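Local structure of p-47 protein (Clostridium botulinum, 6EKT) at residues 351-357 with 396-401; 312-316 with 342-346; 238-242 with 405-409; 230-234 with 431-435. The protein may form part of a progenitor toxin complex that protects botulinum neurotoxin during its passage through the host gastrointestinal tract. All coordinates share one frame; numbering follows the deposited sequence.

Contacts 1 and 2 lie on neighbouring strands of one antiparallel sheet, their centres about 10 Å apart: the strand carrying 342-346 pairs with 312-316 on one side and with 351-357 on the other, and 351-357 in turn pairs with 396-401. Contacts 3 and 4, also about 10 Å apart between centres, share a second sheet, where 238-242 runs beside 431-435; helical segment 405-409 packs on one face and loop 230-234 on the other. The centres of contacts 1 and 2 lie about 18 to 20 Å from those of contacts 3 and 4. Residues 396-401 lead into the helix of contact 3, and contact 4 closes a loop enclosing the other three.

Contact 1. Residues 351-357 with 396-401; sequences KKAYFEV and GFELIN
Phe355 brings CD2 of its ring over one face of the Phe397 ring, 3.5 Å from CZ of Phe397. The centroids are 5.0 Å apart and the planes inclined at 35°, an oblique aromatic pair whose side chains lie side by side and point the same way. Phe397 takes its place there with CG between its own backbone N and carbonyl carbon (chi1 60°). Leu399 adds CD2 at the edge of the Phe355 ring, 3.9 Å from CE2 of Phe355. Phe247 of helix 244-252 and Leu316 extend this apolar cluster.

The backbones run antiparallel, with Tyr354 and Glu398 as a non-hydrogen-bonded pair. Phe355 N donates to Phe397 O at 2.8 Å, nearly straight, and Leu399 N reaches Ala353 O at the same length, 2.8 Å. Beyond them the chains separate enough for a water to bridge Ala353 N and Leu399 O. Farther along, a side chain replaces the backbone as partner: Asn401 ND2 donates to Lys351 O over 2.6 Å, the acceptor lying in the amide plane, while Asn401 OD1 accepts from Phe403 N.

On the face bearing Tyr354, the extended Lys352 and Glu398 chains meet through Lys352 CD and the carboxylate. Their charged ends, NZ of Lys352 and OE1 of Glu398, stay 4.2 Å apart, beyond a salt bridge, so any attraction is probably long-range, while the contact's directional bonds come from the backbone and Asn401.

Contact 2. Residues 312-316 with 342-346; sequences EGNKL and NKFVY
Lys315 and Lys343 face each other as an antiparallel non-hydrogen-bonded pair near the open end of a long beta hairpin, strands 315-326 and 329-347, within the sheet that continues to strand 352-368. Backbone hydrogen bonds set the register. Leu316 and Asn342 form the adjoining hydrogen-bonded pair, with Leu316 N donating to Asn342 O at 2.9 Å and Asn342 N returning a bond to Leu316 O at 2.8 Å. On the other side of the lysine pair, where 312-314 is already loop, Phe344 N still finds Asn314 O at 2.9 Å.

Apolar contact across the pair comes from the lysine stems. Lys315 CG passes 3.9 Å from Lys343 CA, and the two chains then diverge, and NZ of Lys315 ends 6.7 Å from NZ of Lys343. Leu316 and Asn342 project from the opposite face; Leu316 packs there on Phe355, Met308 and Leu310, while Asn342 uses its amide for Ser340 OG and for Glu356 O of the next strand.

Charged and polar side-chain bonds gather at the turn into the strand. Lys315 bends at its last torsion (chi4 77°) to bring NZ back along its own segment, forming a salt bridge with Glu312 OE1 at 2.7 Å and a hydrogen bond to Asn314 OD1, whose lone pair it meets in the carbonyl plane. This ties both acceptors to one ammonium group and leaves the other end of the amide directed across the contact. There, Asn314 ND2 donates at 3.0 Å to a water, which in turn donates to Phe344 O at 2.7 Å.

Contact 3. Residues 238-242 with 405-409; sequences VGLLI and DLINN
Ile407 reaches from its helix to the strand with its outer branch, placing CD1 3.9 Å from CG1 of Val238 and 4.1 Å from CA of Gly239. Its CG1 lies roughly anti to the backbone N (chi1 -152°), an arrangement that sends the chain outward past Leu240 to the start of the strand. On the way, CG1 of Ile407 lies 3.9 Å from CD2 of Leu240.

The same methyl of Leu240 touches the helix backbone as well, 3.7 Å from CA of Ile407 and 3.8 Å from the carbonyl oxygen of Leu406, so Leu240 rests against the helix surface itself. Farther along the strand the contact becomes methyl to methyl: Ile242 CD1 approaches Leu406 CD1 at 4.2 Å. All the residues that touch are buried, and the side chains that meet are all apolar, with one backbone carbonyl, Leu406 O, among the atoms touched.

This is a helix laid across one face of an antiparallel sheet in a protein resembling the tubular lipid-binding (TULIP) superfamily. The axes cross at 95° and come within 9.2 Å, and the near-perpendicular course lets two successive helix residues, Leu406 and Ile407, meet alternate strand residues, Val238, Leu240 and Ile242. Leu241 projects from the other face, toward Ile231 and Cys431. Ile432 of the adjacent strand widens the apolar surface beneath both Leu406 and Ile407.

The asparagines that follow bond elsewhere: Asn408 OD1 accepts from Ile418 N, and Asn409 uses OD1 with Ile186 N and ND2 with Ser184 OG.

Contact 4. Residues 230-234 with 431-435; sequences NILGN and CIQGN
Gln433 NE2 is gripped by two partners: it donates to Ile231 O at 2.9 Å and to a water at 2.8 Å. The same water donates to Asn230 O at 2.7 Å, so one amide nitrogen is linked directly and through solvent to successive carbonyls of the loop. The bond to Ile231 O is straight at the hydrogen and lies in the plane of the Gln433 amide, but it arrives from above the carbonyl plane, 61° out of it, and not on a lone pair.

Asn230 O has a further partner within the loop, Gly233 N at 2.9 Å. That i to i+3 bond closes a turn over Ile231 and Leu232, and the turn brings the Ile231 carbonyl and Asn234 round the end of the glutamine. At the other end of the Gln433 amide, Asn234 ND2 gives a weak hydrogen bond to OE1 of Gln433 at 3.4 Å. The two amides meet with their planes nearly perpendicular, 86° apart. Gln433 spans the gap with its chain extended beyond CG, and CG itself passes 3.4 Å from Ile231 O.

Beside it Cys431 points the same way, its sulfur turned directly opposite the backbone N (chi1 -179°), with SG 3.8 Å from Ile231 O. Thus a single carbonyl is approached by the sulfur, the amide nitrogen and the CG of two alternate strand residues.

Strand 430-434 runs between strands 238-242 and 421-426; Cys431 and Gln433 carry loop 230-234 on one face, while Ile432 packs against helix 403-409 on the other.

Contact 1. Residues 351-357 with 396-401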
loop_
_atom_site.group_PDB
_atom_site.type_symbol
_atom_site.label_atom_id
_atom_site.label_comp_id
_atom_site.label_asym_id
_atom_site.label_seq_id
_atom_site.Cartn_x
_atom_site.Cartn_y
_atom_site.Cartn_z
ATOM N N LYS A 351 11.570 -9.159 14.101
ATOM C CA LYS A 351 10.309 -8.758 13.451
ATOM C C LYS A 351 9.475 -7.793 14.301
ATOM O O LYS A 351 8.253 -7.735 14.165
ATOM C CB LYS A 351 9.485 -10.008 13.033
ATOM C CG LYS A 351 9.819 -10.619 11.669
ATOM C CD LYS A 351 11.261 -11.082 11.537
ATOM C CE LYS A 351 11.549 -11.668 10.167
ATOM N NZ LYS A 351 12.985 -12.045 10.152
ATOM N N LYS A 352 10.129 -7.049 15.191
ATOM C CA LYS A 352 9.433 -6.031 15.967
ATOM C C LYS A 352 9.495 -4.706 15.227
ATOM O O LYS A 352 10.545 -4.333 14.683
ATOM C CB LYS A 352 10.012 -5.875 17.383
ATOM C CG LYS A 352 9.798 -7.069 18.308
ATOM C CD LYS A 352 10.167 -6.717 19.751
ATOM C CE LYS A 352 10.308 -7.970 20.601
ATOM N NZ LYS A 352 10.346 -7.600 22.036
ATOM N N ALA A 353 8.354 -4.025 15.207
ATOM C CA ALA A 353 8.215 -2.674 14.669
ATOM C C ALA A 353 7.738 -1.816 15.825
ATOM O O ALA A 353 6.698 -2.098 16.438
ATOM C CB ALA A 353 7.205 -2.638 13.546
ATOM N N TYR A 354 8.509 -0.774 16.121
ATOM C CA TYR A 354 8.289 0.026 17.316
ATOM C C TYR A 354 8.803 1.441 17.129
ATOM O O TYR A 354 9.610 1.727 16.229
ATOM C CB TYR A 354 8.949 -0.653 18.546
ATOM C CG TYR A 354 10.465 -0.807 18.452
ATOM C CD1 TYR A 354 11.045 -1.906 17.806
ATOM C CD2 TYR A 354 11.319 0.157 19.019
ATOM C CE1 TYR A 354 12.432 -2.047 17.723
ATOM C CE2 TYR A 354 12.702 0.032 18.933
ATOM C CZ TYR A 354 13.253 -1.064 18.286
ATOM O OH TYR A 354 14.623 -1.170 18.214
ATOM N N PHE A 355 8.335 2.319 18.006
ATOM C CA PHE A 355 8.841 3.660 18.096
ATOM C C PHE A 355 9.747 3.741 19.339
ATOM O O PHE A 355 9.312 3.409 20.440
ATOM C CB PHE A 355 7.684 4.648 18.158
ATOM C CG PHE A 355 6.938 4.783 16.855
ATOM C CD1 PHE A 355 7.383 5.675 15.879
ATOM C CD2 PHE A 355 5.803 3.994 16.593
ATOM C CE1 PHE A 355 6.701 5.797 14.682
ATOM C CE2 PHE A 355 5.111 4.123 15.390
ATOM C CZ PHE A 355 5.562 5.029 14.439
ATOM N N GLU A 356 11.006 4.125 19.121
ATOM C CA GLU A 356 12.024 4.220 20.167
ATOM C C GLU A 356 11.658 5.294 21.163
ATOM O O GLU A 356 11.020 6.289 20.803
ATOM C CB GLU A 356 13.378 4.616 19.571
ATOM C CG GLU A 356 14.241 3.501 19.011
ATOM C CD GLU A 356 15.549 4.028 18.435
ATOM O OE1 GLU A 356 15.737 5.272 18.399
ATOM O OE2 GLU A 356 16.382 3.203 17.995
ATOM N N VAL A 357 12.109 5.115 22.408
ATOM C CA VAL A 357 12.062 6.197 23.400
ATOM C C VAL A 357 13.074 7.259 22.967
ATOM O O VAL A 357 14.158 6.922 22.453
ATOM C CB VAL A 357 12.404 5.660 24.814
ATOM C CG1 VAL A 357 12.367 6.771 25.850
ATOM C CG2 VAL A 357 11.441 4.538 25.203
ATOM N N GLY A 396 7.537 5.736 23.947
ATOM C CA GLY A 396 7.873 4.692 22.981
ATOM C C GLY A 396 6.884 3.537 23.089
ATOM O O GLY A 396 6.378 3.255 24.171
ATOM N N PHE A 397 6.605 2.860 21.974
ATOM C CA PHE A 397 5.623 1.756 21.972
ATOM C C PHE A 397 5.813 0.872 20.739
ATOM O O PHE A 397 6.450 1.293 19.764
ATOM C CB PHE A 397 4.175 2.302 22.023
ATOM C CG PHE A 397 3.815 3.195 20.853
ATOM C CD1 PHE A 397 4.117 4.571 20.873
ATOM C CD2 PHE A 397 3.172 2.667 19.725
ATOM C CE1 PHE A 397 3.793 5.386 19.799
ATOM C CE2 PHE A 397 2.845 3.485 18.651
ATOM C CZ PHE A 397 3.158 4.836 18.688
ATOM N N GLU A 398 5.252 -0.335 20.799
ATOM C CA GLU A 398 5.365 -1.308 19.728
ATOM C C GLU A 398 4.089 -1.331 18.897
ATOM O O GLU A 398 2.985 -1.219 19.434
ATOM C CB GLU A 398 5.609 -2.692 20.346
ATOM C CG GLU A 398 6.400 -3.663 19.492
ATOM C CD GLU A 398 6.698 -4.967 20.238
ATOM O OE1 GLU A 398 7.119 -4.919 21.408
ATOM O OE2 GLU A 398 6.514 -6.041 19.646
ATOM N N LEU A 399 4.242 -1.484 17.578
ATOM C CA LEU A 399 3.111 -1.818 16.743
ATOM C C LEU A 399 2.861 -3.305 16.850
ATOM O O LEU A 399 3.763 -4.078 17.204
ATOM C CB LEU A 399 3.377 -1.452 15.276
ATOM C CG LEU A 399 3.736 0.003 14.932
ATOM C CD1 LEU A 399 3.887 0.112 13.419
ATOM C CD2 LEU A 399 2.704 1.011 15.430
ATOM N N ILE A 400 1.633 -3.700 16.543
ATOM C CA ILE A 400 1.309 -5.098 16.298
ATOM C C ILE A 400 1.866 -5.421 14.924
ATOM O O ILE A 400 1.513 -4.771 13.918
ATOM C CB ILE A 400 -0.209 -5.337 16.284
ATOM C CG1 ILE A 400 -0.811 -5.017 17.652
ATOM C CG2 ILE A 400 -0.543 -6.768 15.840
ATOM C CD1 ILE A 400 -2.191 -4.415 17.538
ATOM N N ASN A 401 2.744 -6.417 14.872
ATOM C CA ASN A 401 3.228 -6.888 13.593
ATOM C C ASN A 401 2.229 -7.898 13.025
ATOM O O ASN A 401 2.293 -9.078 13.369
ATOM C CB ASN A 401 4.649 -7.477 13.723
ATOM C CG ASN A 401 5.199 -8.012 12.395
ATOM O OD1 ASN A 401 4.448 -8.329 11.475
ATOM N ND2 ASN A 401 6.518 -8.130 12.304
HETATM O O HOH W 1 6.112 -5.250 16.199
#

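Contact 2. Residues 312-316 with 342-346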
loop_
_atom_site.group_PDB
_atom_site.type_symbol
_atom_site.label_atom_id
_atom_site.label_comp_id
_atom_site.label_asym_id
_atom_site.label_seq_id
_atom_site.Cartn_x
_atom_site.Cartn_y
_atom_site.Cartn_z
ATOM N N GLU A 312 9.934 14.367 9.991
ATOM C CA GLU A 312 11.009 13.847 9.121
ATOM C C GLU A 312 10.689 12.496 8.469
ATOM O O GLU A 312 11.596 11.704 8.152
ATOM C CB GLU A 312 12.367 13.818 9.848
ATOM C CG GLU A 312 12.825 15.198 10.293
ATOM C CD GLU A 312 14.089 15.205 11.152
ATOM O OE1 GLU A 312 14.462 14.171 11.736
ATOM O OE2 GLU A 312 14.724 16.269 11.231
ATOM N N GLY A 313 9.397 12.256 8.250
ATOM C CA GLY A 313 8.912 11.078 7.551
ATOM C C GLY A 313 8.880 9.816 8.398
ATOM O O GLY A 313 7.959 9.016 8.289
ATOM N N ASN A 314 9.885 9.624 9.243
ATOM C CA ASN A 314 10.044 8.323 9.922
ATOM C C ASN A 314 9.979 8.428 11.457
ATOM O O ASN A 314 10.358 7.496 12.151
ATOM C CB ASN A 314 11.372 7.658 9.502
ATOM C CG ASN A 314 12.602 8.393 10.030
ATOM O OD1 ASN A 314 12.607 9.629 10.150
ATOM N ND2 ASN A 314 13.670 7.637 10.337
ATOM N N LYS A 315 9.543 9.572 11.969
ATOM C CA LYS A 315 9.490 9.777 13.437
ATOM C C LYS A 315 8.136 10.353 13.841
ATOM O O LYS A 315 7.401 10.928 13.010
ATOM C CB LYS A 315 10.623 10.724 13.887
ATOM C CG LYS A 315 12.014 10.336 13.381
ATOM C CD LYS A 315 13.086 11.344 13.767
ATOM C CE LYS A 315 14.415 11.064 13.068
ATOM N NZ LYS A 315 14.420 11.513 11.634
ATOM N N LEU A 316 7.815 10.217 15.122
ATOM C CA LEU A 316 6.688 10.907 15.705
ATOM C C LEU A 316 7.228 12.031 16.576
ATOM O O LEU A 316 8.170 11.809 17.353
ATOM C CB LEU A 316 5.831 9.940 16.543
ATOM C CG LEU A 316 5.133 8.796 15.816
ATOM C CD1 LEU A 316 4.524 7.857 16.856
ATOM C CD2 LEU A 316 4.087 9.311 14.827
ATOM N N ASN A 342 10.311 10.467 18.498
ATOM C CA ASN A 342 10.357 9.012 18.640
ATOM C C ASN A 342 10.471 8.342 17.276
ATOM O O ASN A 342 9.508 8.363 16.484
ATOM C CB ASN A 342 9.122 8.516 19.376
ATOM C CG ASN A 342 9.023 9.085 20.791
ATOM O OD1 ASN A 342 8.632 10.239 20.973
ATOM N ND2 ASN A 342 9.442 8.299 21.788
ATOM N N LYS A 343 11.646 7.755 17.025
ATOM C CA LYS A 343 11.985 7.209 15.705
ATOM C C LYS A 343 11.388 5.825 15.499
ATOM O O LYS A 343 11.525 4.950 16.356
ATOM C CB LYS A 343 13.508 7.152 15.520
ATOM C CG LYS A 343 13.948 6.722 14.115
ATOM C CD LYS A 343 15.303 6.036 14.104
ATOM C CE LYS A 343 16.440 7.035 14.006
ATOM N NZ LYS A 343 17.744 6.334 14.212
ATOM N N PHE A 344 10.775 5.610 14.327
ATOM C CA PHE A 344 10.345 4.269 13.937
ATOM C C PHE A 344 11.558 3.369 13.669
ATOM O O PHE A 344 12.536 3.809 13.062
ATOM C CB PHE A 344 9.429 4.305 12.680
ATOM C CG PHE A 344 8.991 2.920 12.225
ATOM C CD1 PHE A 344 8.037 2.191 12.958
ATOM C CD2 PHE A 344 9.570 2.317 11.108
ATOM C CE1 PHE A 344 7.656 0.909 12.556
ATOM C CE2 PHE A 344 9.191 1.031 10.708
ATOM C CZ PHE A 344 8.242 0.324 11.441
ATOM N N VAL A 345 11.486 2.115 14.121
ATOM C CA VAL A 345 12.495 1.094 13.853
ATOM C C VAL A 345 11.760 -0.186 13.487
ATOM O O VAL A 345 10.764 -0.540 14.128
ATOM C CB VAL A 345 13.392 0.781 15.092
ATOM C CG1 VAL A 345 14.395 -0.324 14.772
ATOM C CG2 VAL A 345 14.135 2.022 15.572
ATOM N N TYR A 346 12.257 -0.856 12.449
ATOM C CA TYR A 346 11.890 -2.228 12.151
ATOM C C TYR A 346 13.143 -3.062 12.303
ATOM O O TYR A 346 14.129 -2.872 11.577
ATOM C CB TYR A 346 11.295 -2.377 10.740
ATOM C CG TYR A 346 10.967 -3.821 10.387
ATOM C CD1 TYR A 346 9.998 -4.533 11.112
ATOM C CD2 TYR A 346 11.638 -4.484 9.343
ATOM C CE1 TYR A 346 9.690 -5.849 10.812
ATOM C CE2 TYR A 346 11.336 -5.804 9.029
ATOM C CZ TYR A 346 10.361 -6.475 9.766
ATOM O OH TYR A 346 10.045 -7.773 9.476
HETATM O O HOH W 2 12.897 4.751 10.588
#

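Contact 3. Residues 238-242 with 405-409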
loop_
_atom_site.group_PDB
_atom_site.type_symbol
_atom_site.label_atom_id
_atom_site.label_comp_id
_atom_site.label_asym_id
_atom_site.label_seq_id
_atom_site.Cartn_x
_atom_site.Cartn_y
_atom_site.Cartn_z
ATOM N N VAL A 238 6.973 -7.800 -4.096
ATOM C CA VAL A 238 5.598 -7.385 -3.778
ATOM C C VAL A 238 5.688 -6.250 -2.745
ATOM O O VAL A 238 6.581 -6.241 -1.908
ATOM C CB VAL A 238 4.735 -8.565 -3.229
ATOM C CG1 VAL A 238 3.319 -8.118 -2.875
ATOM C CG2 VAL A 238 4.617 -9.684 -4.258
ATOM N N GLY A 239 4.782 -5.284 -2.828
ATOM C CA GLY A 239 4.767 -4.209 -1.858
ATOM C C GLY A 239 3.408 -3.590 -1.684
ATOM O O GLY A 239 2.518 -3.758 -2.517
ATOM N N LEU A 240 3.246 -2.861 -0.588
ATOM C CA LEU A 240 2.081 -2.025 -0.455
ATOM C C LEU A 240 2.424 -0.779 0.338
ATOM O O LEU A 240 3.353 -0.786 1.147
ATOM C CB LEU A 240 0.887 -2.793 0.129
ATOM C CG LEU A 240 0.822 -3.316 1.561
ATOM C CD1 LEU A 240 0.705 -2.168 2.534
ATOM C CD2 LEU A 240 -0.407 -4.187 1.733
ATOM N N LEU A 241 1.668 0.274 0.076
ATOM C CA LEU A 241 1.856 1.553 0.714
ATOM C C LEU A 241 0.534 2.007 1.293
ATOM O O LEU A 241 -0.475 2.093 0.590
ATOM C CB LEU A 241 2.388 2.588 -0.293
ATOM C CG LEU A 241 2.731 3.980 0.249
ATOM C CD1 LEU A 241 3.839 3.898 1.299
ATOM C CD2 LEU A 241 3.138 4.908 -0.912
ATOM N N ILE A 242 0.558 2.302 2.586
ATOM C CA ILE A 242 -0.614 2.800 3.312
ATOM C C ILE A 242 -0.439 4.297 3.583
ATOM O O ILE A 242 0.632 4.714 4.021
ATOM C CB ILE A 242 -0.756 2.017 4.637
ATOM C CG1 ILE A 242 -1.021 0.539 4.336
ATOM C CG2 ILE A 242 -1.894 2.549 5.506
ATOM C CD1 ILE A 242 -0.526 -0.399 5.424
ATOM N N ASP A 405 -0.241 -10.615 7.172
ATOM C CA ASP A 405 -1.702 -10.533 7.023
ATOM C C ASP A 405 -2.154 -9.309 6.225
ATOM O O ASP A 405 -3.023 -9.432 5.355
ATOM C CB ASP A 405 -2.434 -10.575 8.370
ATOM C CG ASP A 405 -2.267 -11.902 9.096
ATOM O OD1 ASP A 405 -1.885 -12.924 8.487
ATOM O OD2 ASP A 405 -2.510 -11.916 10.313
ATOM N N LEU A 406 -1.559 -8.147 6.502
ATOM C CA LEU A 406 -1.884 -6.940 5.733
ATOM C C LEU A 406 -1.624 -7.141 4.248
ATOM O O LEU A 406 -2.485 -6.851 3.404
ATOM C CB LEU A 406 -1.136 -5.688 6.247
ATOM C CG LEU A 406 -1.461 -5.173 7.653
ATOM C CD1 LEU A 406 -0.821 -3.813 7.872
ATOM C CD2 LEU A 406 -2.958 -5.089 7.942
ATOM N N ILE A 407 -0.455 -7.685 3.929
ATOM C CA ILE A 407 -0.071 -7.806 2.527
ATOM C C ILE A 407 -0.891 -8.914 1.818
ATOM O O ILE A 407 -1.022 -8.890 0.599
ATOM C CB ILE A 407 1.480 -7.846 2.366
ATOM C CG1 ILE A 407 1.916 -7.283 0.996
ATOM C CG2 ILE A 407 2.030 -9.214 2.724
ATOM C CD1 ILE A 407 3.409 -7.006 0.864
ATOM N N ASN A 408 -1.498 -9.816 2.609
ATOM C CA ASN A 408 -2.386 -10.875 2.101
ATOM C C ASN A 408 -3.884 -10.588 2.185
ATOM O O ASN A 408 -4.675 -11.346 1.645
ATOM C CB ASN A 408 -2.104 -12.205 2.812
ATOM C CG ASN A 408 -0.793 -12.814 2.390
ATOM O OD1 ASN A 408 -0.364 -12.682 1.241
ATOM N ND2 ASN A 408 -0.137 -13.466 3.321
ATOM N N ASN A 409 -4.263 -9.487 2.830
ATOM C CA ASN A 409 -5.675 -9.204 3.135
ATOM C C ASN A 409 -6.589 -8.853 1.944
ATOM O O ASN A 409 -7.730 -9.331 1.859
ATOM C CB ASN A 409 -5.761 -8.075 4.163
ATOM C CG ASN A 409 -7.157 -7.902 4.700
ATOM O OD1 ASN A 409 -7.648 -8.731 5.484
ATOM N ND2 ASN A 409 -7.828 -6.853 4.250
#

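Contact 4. Residues 230-234 with 431-435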
loop_
_atom_site.group_PDB
_atom_site.type_symbol
_atom_site.label_atom_id
_atom_site.label_comp_id
_atom_site.label_asym_id
_atom_site.label_seq_id
_atom_site.Cartn_x
_atom_site.Cartn_y
_atom_site.Cartn_z
ATOM N N ASN A 230 9.003 3.692 -5.691
ATOM C CA ASN A 230 9.764 3.254 -4.504
ATOM C C ASN A 230 9.012 2.251 -3.628
ATOM O O ASN A 230 9.610 1.628 -2.746
ATOM C CB ASN A 230 10.303 4.457 -3.687
ATOM C CG ASN A 230 11.415 5.209 -4.432
ATOM O OD1 ASN A 230 12.277 4.591 -5.050
ATOM N ND2 ASN A 230 11.379 6.550 -4.395
ATOM N N ILE A 231 7.716 2.065 -3.893
ATOM C CA ILE A 231 6.940 0.988 -3.256
ATOM C C ILE A 231 7.604 -0.357 -3.516
ATOM O O ILE A 231 7.656 -1.217 -2.629
ATOM C CB ILE A 231 5.465 0.978 -3.703
ATOM C CG1 ILE A 231 4.773 2.254 -3.229
ATOM C CG2 ILE A 231 4.735 -0.270 -3.192
ATOM C CD1 ILE A 231 3.390 2.469 -3.798
ATOM N N LEU A 232 8.145 -0.526 -4.720
ATOM C CA LEU A 232 8.890 -1.741 -5.026
ATOM C C LEU A 232 10.400 -1.502 -5.018
ATOM O O LEU A 232 11.155 -2.189 -5.728
ATOM C CB LEU A 232 8.372 -2.420 -6.314
ATOM C CG LEU A 232 6.924 -2.941 -6.189
ATOM C CD1 LEU A 232 6.325 -3.431 -7.492
ATOM C CD2 LEU A 232 6.837 -4.070 -5.177
ATOM N N GLY A 233 10.835 -0.553 -4.180
ATOM C CA GLY A 233 12.271 -0.282 -3.940
ATOM C C GLY A 233 12.999 -1.484 -3.327
ATOM O O GLY A 233 12.353 -2.461 -2.919
ATOM N N ASN A 234 14.332 -1.407 -3.258
ATOM C CA ASN A 234 15.192 -2.502 -2.715
ATOM C C ASN A 234 14.948 -3.819 -3.472
ATOM O O ASN A 234 15.052 -4.886 -2.873
ATOM C CB ASN A 234 14.966 -2.776 -1.198
ATOM C CG ASN A 234 15.027 -1.533 -0.315
ATOM O OD1 ASN A 234 16.084 -0.920 -0.144
ATOM N ND2 ASN A 234 13.899 -1.218 0.334
ATOM N N CYS A 431 5.224 1.502 4.390
ATOM C CA CYS A 431 5.467 0.587 3.264
ATOM C C CYS A 431 5.933 -0.770 3.749
ATOM O O CYS A 431 6.924 -0.868 4.474
ATOM C CB CYS A 431 6.462 1.191 2.281
ATOM S SG CYS A 431 6.786 0.148 0.841
ATOM N N ILE A 432 5.184 -1.793 3.368
ATOM C CA ILE A 432 5.497 -3.188 3.682
ATOM C C ILE A 432 5.895 -3.848 2.355
ATOM O O ILE A 432 5.156 -3.748 1.388
ATOM C CB ILE A 432 4.276 -3.908 4.307
ATOM C CG1 ILE A 432 3.902 -3.262 5.662
ATOM C CG2 ILE A 432 4.545 -5.406 4.468
ATOM C CD1 ILE A 432 2.514 -3.627 6.179
ATOM N N GLN A 433 7.056 -4.499 2.318
ATOM C CA GLN A 433 7.522 -5.178 1.093
ATOM C C GLN A 433 7.821 -6.627 1.430
ATOM O O GLN A 433 8.211 -6.942 2.578
ATOM C CB GLN A 433 8.767 -4.501 0.518
ATOM C CG GLN A 433 8.570 -3.068 0.031
ATOM C CD GLN A 433 9.859 -2.254 0.050
ATOM O OE1 GLN A 433 10.772 -2.541 0.827
ATOM N NE2 GLN A 433 9.945 -1.239 -0.806
ATOM N N GLY A 434 7.616 -7.501 0.446
ATOM C CA GLY A 434 7.838 -8.939 0.616
ATOM C C GLY A 434 8.270 -9.709 -0.631
ATOM O O GLY A 434 8.360 -9.156 -1.742
ATOM N N ASN A 435 8.568 -10.989 -0.420
ATOM C CA ASN A 435 8.830 -11.920 -1.511
ATOM C C ASN A 435 7.540 -12.545 -1.980
ATOM O O ASN A 435 6.642 -12.813 -1.178
ATOM C CB ASN A 435 9.821 -13.011 -1.083
ATOM C CG ASN A 435 11.244 -12.491 -0.968
ATOM O OD1 ASN A 435 11.634 -11.545 -1.667
ATOM N ND2 ASN A 435 12.040 -13.117 -0.096
HETATM O O HOH W 3 11.557 1.011 -0.944
#